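Local atomic coordinates of helicase-like protein (Bacteroides thetaiotaomicron, PDB entry 2FG1), a protein that is of unknown cellular function but has a macro domain and probably hydrolyses ADP-ribosyl groups from thymidine in DNA. Residues C28-G32 against Q85-Y89; L65-F70 against Q105-V110. All coordinates share one frame; numbering follows the deposited sequence. Where two conformers were deposited one is given.

Contact 1 of 2, residues C28-G32 against Q85-Y89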
loop_
_atom_site.group_PDB
_atom_site.type_symbol
_atom_site.label_atom_id
_atom_site.label_comp_id
_atom_site.label_asym_id
_atom_site.label_seq_id
_atom_site.Cartn_x
_atom_site.Cartn_y
_atom_site.Cartn_z
ATOM N N CYS A 28 -3.503 2.628 -4.268
ATOM C CA CYS A 28 -4.360 2.617 -5.434
ATOM C C CYS A 28 -5.156 3.904 -5.523
ATOM O O CYS A 28 -5.362 4.620 -4.533
ATOM C CB CYS A 28 -5.330 1.432 -5.338
ATOM S SG CYS A 28 -4.555 -0.168 -5.361
ATOM N N ASN A 29 -5.621 4.203 -6.726
ATOM C CA ASN A 29 -6.508 5.345 -6.910
ATOM C C ASN A 29 -7.982 4.975 -6.755
ATOM O O ASN A 29 -8.357 3.787 -6.702
ATOM C CB ASN A 29 -6.256 6.008 -8.263
ATOM C CG ASN A 29 -6.545 5.077 -9.406
ATOM O OD1 ASN A 29 -7.708 4.829 -9.732
ATOM N ND2 ASN A 29 -5.493 4.504 -9.984
ATOM N N ASP A 30 -8.813 6.010 -6.689
ATOM C CA ASP A 30 -10.251 5.841 -6.474
ATOM C C ASP A 30 -11.089 5.865 -7.756
ATOM O O ASP A 30 -12.307 6.057 -7.687
ATOM C CB ASP A 30 -10.769 6.877 -5.461
ATOM C CG ASP A 30 -10.589 8.311 -5.929
ATOM O OD1 ASP A 30 -10.087 8.533 -7.055
ATOM O OD2 ASP A 30 -10.971 9.223 -5.158
ATOM N N ILE A 31 -10.453 5.673 -8.911
ATOM C CA ILE A 31 -11.198 5.627 -10.174
ATOM C C ILE A 31 -11.066 4.296 -10.915
ATOM O O ILE A 31 -11.539 4.168 -12.043
ATOM C CB ILE A 31 -10.885 6.829 -11.125
ATOM C CG1 ILE A 31 -9.485 6.746 -11.735
ATOM C CG2 ILE A 31 -11.118 8.157 -10.420
ATOM C CD1 ILE A 31 -9.345 7.554 -13.040
ATOM N N GLY A 32 -10.439 3.304 -10.291
ATOM C CA GLY A 32 -10.312 1.994 -10.908
ATOM C C GLY A 32 -9.157 1.859 -11.886
ATOM O O GLY A 32 -9.076 0.867 -12.606
ATOM N N GLN A 85 -5.299 7.639 -3.094
ATOM C CA GLN A 85 -5.124 8.795 -3.951
ATOM C C GLN A 85 -6.388 9.065 -4.751
ATOM O O GLN A 85 -7.118 8.148 -5.134
ATOM C CB GLN A 85 -3.876 8.674 -4.834
ATOM C CG GLN A 85 -4.041 7.763 -6.004
ATOM C CD GLN A 85 -2.820 7.759 -6.918
ATOM O OE1 GLN A 85 -1.791 7.160 -6.581
ATOM N NE2 GLN A 85 -2.935 8.407 -8.082
ATOM N N HIS A 86 -6.645 10.350 -4.963
ATOM C CA HIS A 86 -7.841 10.807 -5.643
ATOM C C HIS A 86 -7.514 11.075 -7.103
ATOM O O HIS A 86 -6.721 11.965 -7.415
ATOM C CB HIS A 86 -8.359 12.072 -4.967
ATOM C CG HIS A 86 -9.600 12.621 -5.591
ATOM N ND1 HIS A 86 -10.748 11.872 -5.750
ATOM C CD2 HIS A 86 -9.875 13.845 -6.098
ATOM C CE1 HIS A 86 -11.679 12.616 -6.321
ATOM N NE2 HIS A 86 -11.173 13.815 -6.548
ATOM N N GLY A 87 -8.113 10.286 -7.988
ATOM C CA GLY A 87 -7.837 10.378 -9.418
ATOM C C GLY A 87 -6.425 9.920 -9.736
ATOM O O GLY A 87 -5.726 9.359 -8.879
ATOM N N ILE A 88 -6.015 10.160 -10.978
ATOM C CA ILE A 88 -4.694 9.774 -11.468
ATOM C C ILE A 88 -3.808 11.015 -11.636
ATOM O O ILE A 88 -2.591 10.961 -11.413
ATOM C CB ILE A 88 -4.805 8.975 -12.803
ATOM C CG1 ILE A 88 -5.625 7.691 -12.598
ATOM C CG2 ILE A 88 -3.420 8.660 -13.384
ATOM C CD1 ILE A 88 -5.945 6.925 -13.876
ATOM N N TYR A 89 -4.432 12.133 -12.004
ATOM C CA TYR A 89 -3.726 13.384 -12.270
ATOM C C TYR A 89 -4.101 14.454 -11.252
ATOM O O TYR A 89 -5.116 14.331 -10.568
ATOM C CB TYR A 89 -4.052 13.889 -13.679
ATOM C CG TYR A 89 -3.768 12.889 -14.775
ATOM C CD1 TYR A 89 -2.458 12.594 -15.156
ATOM C CD2 TYR A 89 -4.809 12.238 -15.432
ATOM C CE1 TYR A 89 -2.196 11.673 -16.169
ATOM C CE2 TYR A 89 -4.559 11.324 -16.446
ATOM C CZ TYR A 89 -3.253 11.045 -16.810
ATOM O OH TYR A 89 -3.005 10.136 -17.812
#

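Contact 2 of 2, residues L65-F70 against Q105-V110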
loop_
_atom_site.group_PDB
_atom_site.type_symbol
_atom_site.label_atom_id
_atom_site.label_comp_id
_atom_site.label_asym_id
_atom_site.label_seq_id
_atom_site.Cartn_x
_atom_site.Cartn_y
_atom_site.Cartn_z
ATOM N N LEU A 65 -11.865 6.394 -0.589
ATOM C CA LEU A 65 -10.606 6.802 0.022
ATOM C C LEU A 65 -10.547 6.323 1.470
ATOM O O LEU A 65 -11.505 6.538 2.238
ATOM C CB LEU A 65 -10.459 8.326 -0.035
ATOM C CG LEU A 65 -10.144 8.890 -1.424
ATOM C CD1 LEU A 65 -10.449 10.380 -1.454
ATOM C CD2 LEU A 65 -8.699 8.633 -1.818
ATOM N N GLY A 66 -9.445 5.673 1.837
ATOM C CA GLY A 66 -9.292 5.146 3.188
ATOM C C GLY A 66 -9.607 3.669 3.317
ATOM O O GLY A 66 -9.253 3.066 4.322
ATOM N N ALA A 67 -10.244 3.086 2.297
ATOM C CA ALA A 67 -10.597 1.664 2.319
ATOM C C ALA A 67 -9.441 0.787 1.840
ATOM O O ALA A 67 -8.558 1.240 1.098
ATOM C CB ALA A 67 -11.851 1.400 1.479
ATOM N N VAL A 68 -9.454 -0.476 2.257
ATOM C CA VAL A 68 -8.400 -1.426 1.905
ATOM C C VAL A 68 -9.027 -2.768 1.564
ATOM O O VAL A 68 -9.937 -3.233 2.263
ATOM C CB VAL A 68 -7.395 -1.625 3.080
ATOM C CG1 VAL A 68 -6.248 -2.548 2.664
ATOM C CG2 VAL A 68 -6.849 -0.288 3.567
ATOM N N GLN A 69 -8.493 -3.405 0.519
ATOM C CA GLN A 69 -8.829 -4.774 0.149
ATOM C C GLN A 69 -7.593 -5.641 0.314
ATOM O O GLN A 69 -6.527 -5.304 -0.209
ATOM C CB GLN A 69 -9.278 -4.797 -1.307
ATOM C CG GLN A 69 -9.580 -6.166 -1.883
ATOM C CD GLN A 69 -9.890 -6.063 -3.349
ATOM O OE1 GLN A 69 -9.100 -5.530 -4.120
ATOM N NE2 GLN A 69 -11.049 -6.582 -3.752
ATOM N N PHE A 70 -7.735 -6.750 1.044
ATOM C CA PHE A 70 -6.634 -7.682 1.271
ATOM C C PHE A 70 -6.828 -8.920 0.416
ATOM O O PHE A 70 -7.891 -9.549 0.459
ATOM C CB PHE A 70 -6.549 -8.081 2.755
ATOM C CG PHE A 70 -6.307 -6.913 3.680
ATOM C CD1 PHE A 70 -5.013 -6.528 4.013
ATOM C CD2 PHE A 70 -7.375 -6.197 4.218
ATOM C CE1 PHE A 70 -4.792 -5.440 4.869
ATOM C CE2 PHE A 70 -7.157 -5.107 5.072
ATOM C CZ PHE A 70 -5.862 -4.740 5.400
ATOM N N GLN A 105 -5.754 6.376 7.093
ATOM C CA GLN A 105 -6.915 5.521 7.373
ATOM C C GLN A 105 -6.681 4.107 6.844
ATOM O O GLN A 105 -6.975 3.119 7.531
ATOM C CB GLN A 105 -8.199 6.125 6.804
ATOM C CG GLN A 105 -9.452 5.294 7.107
ATOM C CD GLN A 105 -10.747 5.967 6.709
ATOM O OE1 GLN A 105 -10.804 6.755 5.763
ATOM N NE2 GLN A 105 -11.808 5.669 7.455
ATOM N N CYS A 106 -6.125 4.003 5.643
ATOM C CA CYS A 106 -5.780 2.696 5.098
ATOM C C CYS A 106 -4.810 1.962 6.011
ATOM O O CYS A 106 -4.979 0.771 6.285
ATOM C CB CYS A 106 -5.123 2.843 3.727
ATOM S SG CYS A 106 -6.164 3.497 2.398
ATOM N N LEU A 107 -3.783 2.670 6.487
ATOM C CA LEU A 107 -2.772 2.058 7.326
ATOM C C LEU A 107 -3.318 1.641 8.689
ATOM O O LEU A 107 -2.828 0.662 9.253
ATOM C CB LEU A 107 -1.533 2.951 7.455
ATOM C CG LEU A 107 -0.700 3.054 6.160
ATOM C CD1 LEU A 107 0.353 4.164 6.277
ATOM C CD2 LEU A 107 -0.045 1.729 5.805
ATOM N N LYS A 108 -4.336 2.340 9.195
ATOM C CA LYS A 108 -5.007 1.886 10.420
ATOM C C LYS A 108 -5.617 0.490 10.204
ATOM O O LYS A 108 -5.552 -0.376 11.089
ATOM C CB LYS A 108 -6.103 2.867 10.842
ATOM C CG LYS A 108 -5.618 4.113 11.592
ATOM C CD LYS A 108 -6.796 4.918 12.143
ATOM C CE LYS A 108 -6.369 6.014 13.105
ATOM N NZ LYS A 108 -5.402 6.967 12.525
ATOM N N GLU A 109 -6.211 0.278 9.034
ATOM C CA GLU A 109 -6.806 -1.030 8.737
ATOM C C GLU A 109 -5.718 -2.090 8.517
ATOM O O GLU A 109 -5.852 -3.238 8.979
ATOM C CB GLU A 109 -7.784 -0.952 7.556
ATOM C CG GLU A 109 -8.595 -2.241 7.370
ATOM C CD GLU A 109 -9.654 -2.150 6.295
ATOM O OE1 GLU A 109 -10.022 -1.030 5.890
ATOM O OE2 GLU A 109 -10.146 -3.216 5.860
ATOM N N VAL A 110 -4.632 -1.711 7.844
ATOM C CA VAL A 110 -3.493 -2.607 7.691
ATOM C C VAL A 110 -2.909 -2.982 9.059
ATOM O O VAL A 110 -2.515 -4.133 9.270
ATOM C CB VAL A 110 -2.418 -1.993 6.776
ATOM C CG1 VAL A 110 -1.138 -2.825 6.785
ATOM C CG2 VAL A 110 -2.976 -1.861 5.346
HETATM O O HOH W 1 -10.320 1.643 6.347
HETATM O O HOH W 2 -11.793 -1.105 3.926
#

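Contact 1 of 2, residues C28-G32 against Q85-Y89
Asp30 spreads its carboxylate over two donors of the facing loop, and these are the strong polar ties between 28-32 and 85-89. Its CG sits between the backbone N and the carbonyl carbon (chi1 62°), which turns the carboxylate to His86 and Gly87. His86 ND1 gives a nearly straight bond of 2.7 Å to the syn lone pair of Asp30 OD2, which lies in the plane of the imidazole although the carboxylate itself stands 85° to the ring. Gly87 N reaches Asp30 OD1 at 2.8 Å, also almost linear, but tilted out of the carboxylate plane.

The backbone bonds are weaker. Asn29 and Gln85 form a parallel bridge where strands 22-29 and 77-85 run out, with weak bonds from Gln85 N to Cys28 O (3.3 Å) and from Asp30 N to Gln85 O (3.1 Å).

Side-chain amides also bond to nearby backbone. Asn29 OD1 accepts from Ile31 N at 3.0 Å, an Asx turn, while Asn29 ND2 bonds to Gly33 O; on the facing segment Gln85 NE2 gives a straight bond to Gly87 O at 3.1 Å.

Apolar contact closes the far end, where Ile31 CD1 meets Ile88 CD1 at 3.6 Å, the two side chains crossing at about a right angle.

With both carboxylate oxygens engaged and ND1 as donor, the in-plane bond fixes the His86 ring's rotation, and the loops stay tied beyond the last strand pairing.

Contact 2 of 2, residues L65-F70 against Q105-V110
Glu109 swings its CG opposite the backbone N (chi1 -170°) and runs on extended, which carries its carboxylate from the helix to the backbone of Val68 and the edge of Phe70. Phe70, with chi1 -61°, turns CZ and CE2 to the helix: CE2 lies 3.6 Å from Glu109 OE2, and CZ meets Val110 CA in the ring plane. Glu109 OE1 works through water. One water donates to it and to Gly66 O, each at 2.7 Å; a second donates to OE1 and accepts from Val68 N at 2.9 Å. Helix 100-117 here packs on one face of the mixed macro-domain sheet, over the edge strand 68-74 and its neighbour 77-85; the axes of 68-70 and 105-110 pass 9.1 Å apart at 33°. Val68 CG2 sits 3.6 Å from Cys106 CB, while Val68 CG1 covers one face of the Phe70 ring. Replacing Glu109 with an alanine would probably leave both waters without their shared acceptor and uncover the Phe70 edge at CE2. Gly66 lets the helix come close: its CA approaches Gln105 OE1 to 3.4 Å, and any CB there would collide with that oxygen. Phe113, one helical turn after Glu109, stacks on the Phe70 ring.

How the contacts relate
Contact 1 and contact 2 lie about 15 Å apart, centre to centre, and both reach the same mixed sheet. Their segments alternate along the chain: 28-32, then 65-70, 85-89 and 105-110. Strand 77-85 stands between strands 22-29 and 68-74, parallel to the first and antiparallel to the second; contact 1 lies where it runs out beside 22-29, and contact 2 packs helix 100-117 on its other neighbour. Leu65 joins the two, its CD2 3.7 Å from Gln85 O and its CG 3.8 Å from Asp30 OD2. All four segments belong to one macro domain, with loops meeting at the strand ends and a helix laid against the sheet.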